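Local coordinates for uncharacterized protein (Wolinella succinogenes, PDB 3JYG) that is of unknown function but belongs to the 6-pyruvoyl tetrahydropterin synthase family, binds a zinc ion through histidines of one chain and forms a three-chain assembly, at residues Y5-F11 with V60-L66; F11-H17 with H40-V46; K45-E51 with V163-L169. All blocks are in the same frame, centred on the assembly; numbering follows the deposited sequence. Where two conformers were deposited one is given.

Interaction 1: Y5-F11 with V60-L66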
# COMPACT_ATOMS: atom_id res chain seq x y z
N TYR A 5 -16.65 4.18 1.46
CA TYR A 5 -15.69 5.17 1.94
C TYR A 5 -14.86 4.47 3.01
O TYR A 5 -15.41 3.81 3.90
CB TYR A 5 -16.41 6.37 2.54
CG TYR A 5 -17.35 7.07 1.59
CD1 TYR A 5 -18.73 6.81 1.63
CD2 TYR A 5 -16.87 7.96 0.66
CE1 TYR A 5 -19.61 7.43 0.74
CE2 TYR A 5 -17.74 8.60 -0.24
CZ TYR A 5 -19.10 8.32 -0.19
OH TYR A 5 -19.97 8.95 -1.03
N GLN A 6 -13.55 4.61 2.94
CA GLN A 6 -12.69 4.02 3.97
C GLN A 6 -11.67 5.05 4.46
O GLN A 6 -11.34 5.98 3.73
CB GLN A 6 -11.95 2.78 3.44
CG GLN A 6 -12.81 1.53 3.23
CD GLN A 6 -11.99 0.29 2.81
OE1 GLN A 6 -10.79 0.38 2.58
NE2 GLN A 6 -12.65 -0.89 2.74
N ILE A 7 -11.19 4.91 5.70
CA ILE A 7 -10.01 5.66 6.13
C ILE A 7 -9.02 4.64 6.66
O ILE A 7 -9.45 3.56 7.07
CB ILE A 7 -10.31 6.78 7.17
CG1 ILE A 7 -11.07 6.24 8.40
CG2 ILE A 7 -11.06 7.92 6.48
CD1 ILE A 7 -10.69 6.92 9.75
N ALA A 8 -7.73 4.95 6.63
CA ALA A 8 -6.74 4.05 7.17
C ALA A 8 -5.73 4.86 7.95
O ALA A 8 -5.30 5.94 7.49
CB ALA A 8 -6.03 3.34 6.08
N LYS A 9 -5.29 4.32 9.09
CA LYS A 9 -4.29 5.02 9.86
C LYS A 9 -3.27 4.04 10.39
O LYS A 9 -3.64 2.94 10.81
CB LYS A 9 -4.94 5.81 11.00
CG LYS A 9 -3.92 6.46 11.92
CD LYS A 9 -4.31 7.84 12.47
CE LYS A 9 -3.06 8.50 13.06
NZ LYS A 9 -3.41 9.60 14.00
N GLU A 10 -2.01 4.48 10.37
CA GLU A 10 -0.80 3.72 10.78
C GLU A 10 -0.39 4.02 12.22
O GLU A 10 -0.52 5.17 12.71
CB GLU A 10 0.39 4.02 9.83
CG GLU A 10 0.02 3.93 8.33
CD GLU A 10 1.22 3.99 7.36
OE1 GLU A 10 2.34 4.39 7.76
OE2 GLU A 10 1.04 3.62 6.19
N PHE A 11 0.10 2.98 12.90
CA PHE A 11 0.59 3.07 14.28
C PHE A 11 1.86 2.22 14.41
O PHE A 11 1.85 1.04 14.07
CB PHE A 11 -0.45 2.59 15.27
CG PHE A 11 -1.79 3.24 15.10
CD1 PHE A 11 -2.73 2.71 14.20
CD2 PHE A 11 -2.13 4.37 15.84
CE1 PHE A 11 -3.99 3.30 14.07
CE2 PHE A 11 -3.40 4.96 15.70
CZ PHE A 11 -4.30 4.44 14.80
N VAL A 60 -15.64 9.55 7.16
CA VAL A 60 -15.99 8.20 7.61
C VAL A 60 -16.14 8.33 9.12
O VAL A 60 -17.22 8.13 9.68
CB VAL A 60 -14.87 7.19 7.27
CG1 VAL A 60 -15.09 5.90 8.06
CG2 VAL A 60 -14.85 6.92 5.78
N THR A 61 -15.02 8.68 9.76
CA THR A 61 -14.98 9.11 11.16
C THR A 61 -13.66 9.89 11.35
O THR A 61 -12.70 9.71 10.56
CB THR A 61 -15.17 7.91 12.15
OG1 THR A 61 -15.46 8.39 13.47
CG2 THR A 61 -13.91 6.98 12.21
N ASP A 62 -13.59 10.78 12.34
CA ASP A 62 -12.36 11.57 12.50
C ASP A 62 -11.16 10.64 12.78
O ASP A 62 -11.27 9.78 13.67
CB ASP A 62 -12.49 12.61 13.64
CG ASP A 62 -11.42 13.70 13.53
OD1 ASP A 62 -10.24 13.45 13.84
OD2 ASP A 62 -11.75 14.82 13.09
N PHE A 63 -10.06 10.81 12.03
CA PHE A 63 -8.78 10.11 12.31
C PHE A 63 -8.44 10.08 13.81
O PHE A 63 -7.98 9.06 14.29
CB PHE A 63 -7.57 10.69 11.53
CG PHE A 63 -7.55 10.33 10.07
CD1 PHE A 63 -7.34 9.01 9.66
CD2 PHE A 63 -7.74 11.32 9.09
CE1 PHE A 63 -7.34 8.68 8.31
CE2 PHE A 63 -7.74 10.99 7.72
CZ PHE A 63 -7.54 9.66 7.34
N ALA A 64 -8.71 11.18 14.54
CA ALA A 64 -8.41 11.24 15.98
C ALA A 64 -9.21 10.29 16.83
O ALA A 64 -8.92 10.11 18.03
CB ALA A 64 -8.54 12.67 16.53
N HIS A 65 -10.24 9.67 16.25
CA HIS A 65 -11.06 8.74 17.02
C HIS A 65 -10.38 7.39 17.18
O HIS A 65 -10.97 6.45 17.70
CB HIS A 65 -12.45 8.58 16.41
CG HIS A 65 -13.32 9.79 16.59
ND1 HIS A 65 -14.35 10.10 15.72
CD2 HIS A 65 -13.32 10.76 17.54
CE1 HIS A 65 -14.95 11.20 16.13
NE2 HIS A 65 -14.34 11.64 17.22
N LEU A 66 -9.12 7.32 16.74
CA LEU A 66 -8.29 6.14 16.97
C LEU A 66 -7.17 6.47 17.98
O LEU A 66 -6.26 5.64 18.24
CB LEU A 66 -7.75 5.58 15.65
CG LEU A 66 -8.75 4.74 14.80
CD1 LEU A 66 -8.21 4.41 13.40
CD2 LEU A 66 -9.23 3.44 15.55
O HOH W 1 -5.54 8.38 16.09
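I7 reaches from strand 3-17 into the loop 60-66 and lies between V60 and F63. No hydrogen bond joins the two segments directly; the contact is mostly apolar. The two branches of I7 lie along V60, CG2 at 4.0 Å from V60 CB, while CD1 runs on to T61 O. With CG1 set between the backbone N and the carbonyl carbon (chi1 54°), the longer branch of I7 is directed toward the loop. On the other flank I7 CB meets the F63 ring obliquely, 3.7 Å from F63 CE1. At one end Y5 CB touches V60 CG2 at 3.6 Å, its ring leading away; at the other, L66 CB sits at the edge of the F11 ring, 3.7 Å from F11 CZ, the side chains crossing at about a right angle.

The loop belongs to the connection from strand 40-52 to helix 67-77; here it lies against the face of strand 3-17 that carries I7, K9 and F11 in this 6-pyruvoyl tetrahydropterin synthase-type fold. An Asx turn shapes it: A64 N donates to D62 OD1 at 2.8 Å, and L66 is the N-cap of the helix.

One water bridges the segments, accepting from K9 NZ (3.2 Å) and donating to F63 O (3.1 Å). V60 N bonds E142 of the second subunit; a strand of that subunit pairs antiparallel with residues 5-9 and carries the sheet across the interface.

Interaction 2: F11-H17 with H40-V46. With ZN (zinc ion), chain G.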
# COMPACT_ATOMS: atom_id res chain seq x y z
N PHE A 11 0.10 2.98 12.90
CA PHE A 11 0.59 3.07 14.28
C PHE A 11 1.86 2.22 14.41
O PHE A 11 1.85 1.04 14.07
CB PHE A 11 -0.45 2.59 15.27
CG PHE A 11 -1.79 3.24 15.10
CD1 PHE A 11 -2.73 2.71 14.20
CD2 PHE A 11 -2.13 4.37 15.84
CE1 PHE A 11 -3.99 3.30 14.07
CE2 PHE A 11 -3.40 4.96 15.70
CZ PHE A 11 -4.30 4.44 14.80
N ASP A 12 2.95 2.84 14.84
CA ASP A 12 4.26 2.18 14.89
C ASP A 12 4.68 1.84 16.32
O ASP A 12 4.30 2.54 17.25
CB ASP A 12 5.31 3.12 14.26
CG ASP A 12 4.95 3.51 12.84
OD1 ASP A 12 4.83 4.72 12.56
OD2 ASP A 12 4.74 2.62 12.01
N PHE A 13 5.44 0.75 16.50
CA PHE A 13 6.04 0.36 17.78
C PHE A 13 7.16 -0.63 17.55
O PHE A 13 7.25 -1.24 16.48
CB PHE A 13 5.04 -0.21 18.82
CG PHE A 13 4.42 -1.58 18.45
CD1 PHE A 13 3.43 -1.67 17.48
CD2 PHE A 13 4.83 -2.76 19.10
CE1 PHE A 13 2.84 -2.88 17.14
CE2 PHE A 13 4.25 -4.00 18.76
CZ PHE A 13 3.24 -4.06 17.79
N CYS A 14 8.02 -0.77 18.54
CA CYS A 14 9.13 -1.74 18.52
C CYS A 14 8.88 -2.77 19.61
O CYS A 14 8.38 -2.41 20.67
CB CYS A 14 10.49 -1.03 18.73
SG CYS A 14 10.73 0.42 17.71
N TYR A 15 9.25 -4.02 19.36
CA TYR A 15 9.01 -5.06 20.36
C TYR A 15 10.02 -6.18 20.15
O TYR A 15 10.59 -6.26 19.08
CB TYR A 15 7.56 -5.62 20.25
CG TYR A 15 7.25 -6.25 18.89
CD1 TYR A 15 7.08 -5.45 17.74
CD2 TYR A 15 7.11 -7.65 18.75
CE1 TYR A 15 6.80 -6.00 16.50
CE2 TYR A 15 6.82 -8.22 17.50
CZ TYR A 15 6.68 -7.39 16.38
OH TYR A 15 6.36 -7.93 15.12
N GLY A 16 10.20 -7.02 21.16
CA GLY A 16 10.91 -8.31 20.96
C GLY A 16 9.89 -9.45 20.95
O GLY A 16 8.78 -9.30 21.48
N HIS A 17 10.24 -10.57 20.32
CA HIS A 17 9.41 -11.74 20.43
C HIS A 17 10.20 -12.93 19.95
O HIS A 17 11.38 -12.81 19.55
CB HIS A 17 8.06 -11.57 19.65
CG HIS A 17 8.12 -11.84 18.17
ND1 HIS A 17 7.04 -12.31 17.46
CD2 HIS A 17 9.12 -11.70 17.26
CE1 HIS A 17 7.36 -12.45 16.19
NE2 HIS A 17 8.63 -12.09 16.05
N HIS A 40 14.28 -12.41 19.23
CA HIS A 40 14.64 -11.29 18.34
C HIS A 40 13.62 -10.16 18.50
O HIS A 40 12.96 -10.05 19.54
CB HIS A 40 14.78 -11.76 16.86
CG HIS A 40 13.53 -12.33 16.28
ND1 HIS A 40 13.09 -13.61 16.55
CD2 HIS A 40 12.61 -11.79 15.43
CE1 HIS A 40 11.96 -13.83 15.90
NE2 HIS A 40 11.66 -12.75 15.19
N GLY A 41 13.51 -9.30 17.50
CA GLY A 41 12.60 -8.17 17.57
C GLY A 41 12.35 -7.60 16.20
O GLY A 41 12.91 -8.09 15.20
N HIS A 42 11.53 -6.53 16.19
CA HIS A 42 11.00 -5.91 14.99
C HIS A 42 10.56 -4.50 15.23
O HIS A 42 10.22 -4.15 16.35
CB HIS A 42 9.74 -6.65 14.56
CG HIS A 42 10.02 -8.02 14.08
ND1 HIS A 42 10.82 -8.27 12.99
CD2 HIS A 42 9.65 -9.22 14.57
CE1 HIS A 42 10.92 -9.57 12.81
NE2 HIS A 42 10.20 -10.16 13.74
N GLN A 43 10.56 -3.70 14.17
CA GLN A 43 9.75 -2.50 14.08
C GLN A 43 8.40 -2.93 13.48
O GLN A 43 8.36 -3.40 12.36
CB GLN A 43 10.46 -1.48 13.17
CG GLN A 43 9.73 -0.18 12.90
CD GLN A 43 9.49 0.64 14.14
OE1 GLN A 43 10.20 0.50 15.15
NE2 GLN A 43 8.50 1.51 14.08
N GLY A 44 7.33 -2.79 14.24
CA GLY A 44 6.01 -3.22 13.83
C GLY A 44 5.21 -2.03 13.34
O GLY A 44 5.37 -0.91 13.84
N LYS A 45 4.37 -2.24 12.34
CA LYS A 45 3.41 -1.19 12.00
C LYS A 45 2.00 -1.76 11.90
O LYS A 45 1.78 -2.71 11.17
CB LYS A 45 3.83 -0.51 10.70
CG LYS A 45 2.89 0.61 10.23
CD LYS A 45 3.30 1.07 8.78
CE LYS A 45 4.66 1.72 8.76
NZ LYS A 45 4.49 3.11 9.36
N VAL A 46 1.07 -1.19 12.66
CA VAL A 46 -0.35 -1.56 12.59
C VAL A 46 -1.06 -0.60 11.61
O VAL A 46 -0.93 0.63 11.76
CB VAL A 46 -1.05 -1.48 13.95
CG1 VAL A 46 -2.44 -2.18 13.86
CG2 VAL A 46 -0.23 -2.20 15.03
ZN ZN G . 9.87 -12.32 14.06
O HOH W 2 7.64 -12.37 12.94
O HOH W 3 10.81 -12.79 11.93
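H17, H40 and H42 converge on one zinc ion from two adjacent antiparallel strands, each binding through NE2: 2.4 Å from H17 NE2 to the zinc, 2.2 Å from H40 NE2 and 2.2 Å from H42 NE2. Two waters complete five ligands. H17 and H40 face each other as a hydrogen-bonded pair and point the same way, the edge of the H17 ring set toward the face of H40 in an offset edge-to-face pair, planes at 70°. In both, CG stands between the backbone N and the carbonyl carbon (chi1 83° and 62°), which swings the two imidazoles together over the metal. H38 O holds H40 ND1 and probably helps fix that ring.

The F11, F13, Y15 and V46 part of this face is closely packed; toward H40 and H42 the same face becomes more exposed. G44 has no side chain, and the Y15 ring brings its edge to G44 CA, CE1 at 3.9 Å, while Y15 meets H42 obliquely. Further along, V46 CG2 comes to the edge of the F13 ring, 3.8 Å from F13 CE1.

The D12, C14, Q43 and K45 face is more exposed. There K45 bends back at chi3 and chi4 to lie beside D12, its NZ reaching the syn lone pair of D12 OD2 in a 2.7 Å salt bridge. The same amine also pairs with E10, and D12 OD1 with K173 of the second subunit.

Beyond the pair, strand 80-84 borders 11-17 and strand 162-169 borders 40-46, while helix 67-77 covers F11, F13 and V46.

Interaction 3: K45-E51 with V163-L169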
# COMPACT_ATOMS: atom_id res chain seq x y z
N LYS A 45 4.37 -2.24 12.34
CA LYS A 45 3.41 -1.19 12.00
C LYS A 45 2.00 -1.76 11.90
O LYS A 45 1.78 -2.71 11.17
CB LYS A 45 3.83 -0.51 10.70
CG LYS A 45 2.89 0.61 10.23
CD LYS A 45 3.30 1.07 8.78
CE LYS A 45 4.66 1.72 8.76
NZ LYS A 45 4.49 3.11 9.36
N VAL A 46 1.07 -1.19 12.66
CA VAL A 46 -0.35 -1.56 12.59
C VAL A 46 -1.06 -0.60 11.61
O VAL A 46 -0.93 0.63 11.76
CB VAL A 46 -1.05 -1.48 13.95
CG1 VAL A 46 -2.44 -2.18 13.86
CG2 VAL A 46 -0.23 -2.20 15.03
N ILE A 47 -1.83 -1.13 10.65
CA ILE A 47 -2.68 -0.28 9.84
C ILE A 47 -4.15 -0.67 10.01
O ILE A 47 -4.53 -1.80 9.66
CB ILE A 47 -2.32 -0.35 8.34
CG1 ILE A 47 -0.81 -0.22 8.16
CG2 ILE A 47 -3.11 0.79 7.56
CD1 ILE A 47 -0.32 -0.14 6.71
N VAL A 48 -4.96 0.26 10.51
CA VAL A 48 -6.40 0.02 10.79
C VAL A 48 -7.25 0.62 9.66
O VAL A 48 -7.08 1.79 9.35
CB VAL A 48 -6.81 0.69 12.14
CG1 VAL A 48 -8.33 0.61 12.38
CG2 VAL A 48 -6.04 0.09 13.26
N HIS A 49 -8.12 -0.18 9.05
CA HIS A 49 -8.99 0.32 7.98
C HIS A 49 -10.42 0.34 8.48
O HIS A 49 -10.93 -0.68 8.99
CB HIS A 49 -8.87 -0.56 6.73
CG HIS A 49 -7.48 -0.64 6.18
ND1 HIS A 49 -7.08 0.11 5.10
CD2 HIS A 49 -6.41 -1.39 6.55
CE1 HIS A 49 -5.82 -0.20 4.81
NE2 HIS A 49 -5.39 -1.09 5.69
N LEU A 50 -11.04 1.53 8.41
CA LEU A 50 -12.37 1.72 8.95
C LEU A 50 -13.21 2.08 7.74
O LEU A 50 -12.68 2.68 6.81
CB LEU A 50 -12.40 2.87 9.97
CG LEU A 50 -11.60 2.71 11.28
CD1 LEU A 50 -11.94 3.84 12.26
CD2 LEU A 50 -11.88 1.31 11.92
N GLU A 51 -14.50 1.72 7.77
CA GLU A 51 -15.38 1.81 6.59
C GLU A 51 -16.82 2.26 6.91
O GLU A 51 -17.39 1.85 7.91
CB GLU A 51 -15.38 0.42 5.89
CG GLU A 51 -16.31 0.29 4.72
CD GLU A 51 -16.27 -1.07 4.06
OE1 GLU A 51 -15.28 -1.38 3.38
OE2 GLU A 51 -17.25 -1.83 4.20
N VAL A 163 -14.88 -1.92 11.22
CA VAL A 163 -13.45 -2.19 10.95
C VAL A 163 -13.34 -3.20 9.80
O VAL A 163 -13.69 -4.34 9.99
CB VAL A 163 -12.74 -2.85 12.16
CG1 VAL A 163 -11.22 -2.91 11.92
CG2 VAL A 163 -13.02 -2.10 13.43
N SER A 164 -12.83 -2.80 8.64
CA SER A 164 -12.85 -3.70 7.49
C SER A 164 -11.65 -4.64 7.47
O SER A 164 -11.77 -5.83 7.05
CB SER A 164 -12.97 -2.92 6.19
OG SER A 164 -11.86 -2.11 6.07
N SER A 165 -10.51 -4.14 7.90
CA SER A 165 -9.36 -5.01 8.17
C SER A 165 -8.27 -4.33 9.00
O SER A 165 -8.31 -3.11 9.24
CB SER A 165 -8.74 -5.51 6.85
OG SER A 165 -8.16 -4.39 6.14
N VAL A 166 -7.30 -5.13 9.43
CA VAL A 166 -6.11 -4.61 10.09
C VAL A 166 -4.90 -5.23 9.42
O VAL A 166 -4.89 -6.42 9.12
CB VAL A 166 -6.11 -5.07 11.54
CG1 VAL A 166 -4.76 -4.81 12.22
CG2 VAL A 166 -7.23 -4.38 12.28
N GLU A 167 -3.89 -4.42 9.14
CA GLU A 167 -2.64 -4.92 8.62
C GLU A 167 -1.59 -4.86 9.73
O GLU A 167 -1.58 -3.93 10.55
CB GLU A 167 -2.12 -4.08 7.43
CG GLU A 167 -3.07 -4.01 6.24
CD GLU A 167 -2.49 -3.18 5.10
OE1 GLU A 167 -3.06 -2.10 4.82
OE2 GLU A 167 -1.42 -3.58 4.56
N PHE A 168 -0.72 -5.84 9.74
CA PHE A 168 0.45 -5.77 10.62
C PHE A 168 1.73 -6.08 9.83
O PHE A 168 1.89 -7.18 9.28
CB PHE A 168 0.27 -6.65 11.86
CG PHE A 168 1.41 -6.51 12.84
CD1 PHE A 168 1.49 -5.38 13.69
CD2 PHE A 168 2.43 -7.45 12.88
CE1 PHE A 168 2.59 -5.22 14.58
CE2 PHE A 168 3.54 -7.28 13.76
CZ PHE A 168 3.58 -6.19 14.63
N LEU A 169 2.59 -5.05 9.73
CA LEU A 169 3.86 -5.16 9.04
C LEU A 169 4.94 -5.60 10.05
O LEU A 169 5.19 -4.93 11.07
CB LEU A 169 4.23 -3.84 8.32
CG LEU A 169 3.48 -3.25 7.11
CD1 LEU A 169 2.02 -3.04 7.39
CD2 LEU A 169 4.07 -1.89 6.65
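H49 and E167 join these strands through their side chains: the imidazole gives its NE2 hydrogen to E167 OE1 at 2.7 Å. The carboxylate oxygen lies near the ring plane and accepts on its anti lone pair, with ring and carboxylate only 20° from coplanar. E167 is extended beyond CG, which carries OE1 past I47 to the ring edge. R177, on strand 174-180, approaches the same oxygen in a long, weak ion pair and donates to S165 OG, whose hydroxyl lies obliquely by the imidazole. The bond to E167 probably helps fix the rotation of the H49 ring.

Backbone bonds set the register. The antiparallel pairs K45 with L169 and I47 with E167 are each doubly bonded, and H49 N donates to S165 O. Beyond H49 the register slips by one residue in a beta bulge, where H49 O accepts from S164 N at 2.9 Å. The bulge lies toward one side of the mixed sheet of the 6-pyruvoyl tetrahydropterin synthase-type fold, between 40-52 and 162-169, with 3-17 and 174-180 as the next strands outward.

Apolar packing divides between the two faces. On the face of V46, V48, V163, V166 and F168, V46 CG1 touches V166 CG1 at 3.9 Å, and V46 CG2 meets the edge of the F168 ring, 3.9 Å from its CD1. L50 CD2 lies 3.9 Å from V163 CG2 at the far end. Helix 141-155 covers this side through L148, L149 and L152. On the face of K45, I47 and H49, I47 CD1 packs on L169 CD1 at 3.8 Å, and K45 CD runs alongside L169, 3.7 Å from its CD2.

Five of the six segments lie in one sheet, and the loop 60-66 of interaction 1 packs on it; interactions 1 and 2 share strand 3-17, interactions 2 and 3 strand 40-52. F11 belongs to the first two, K45 and V46 to the last two. Interaction 1 reaches interaction 2 through the salt bridge E10 OE1 to K45 NZ (3.0 Å) and interaction 3 through Q6 NE2 and E51 OE1, 2.7 Å apart. Near the metal, Y15 OH packs against F168 CE2 at 3.2 Å; the nearest F168 side-chain atom is about 8 Å from the zinc ion. Centre to centre, interaction 1 lies about 21 Å from interaction 2 and about 10 Å from interaction 3.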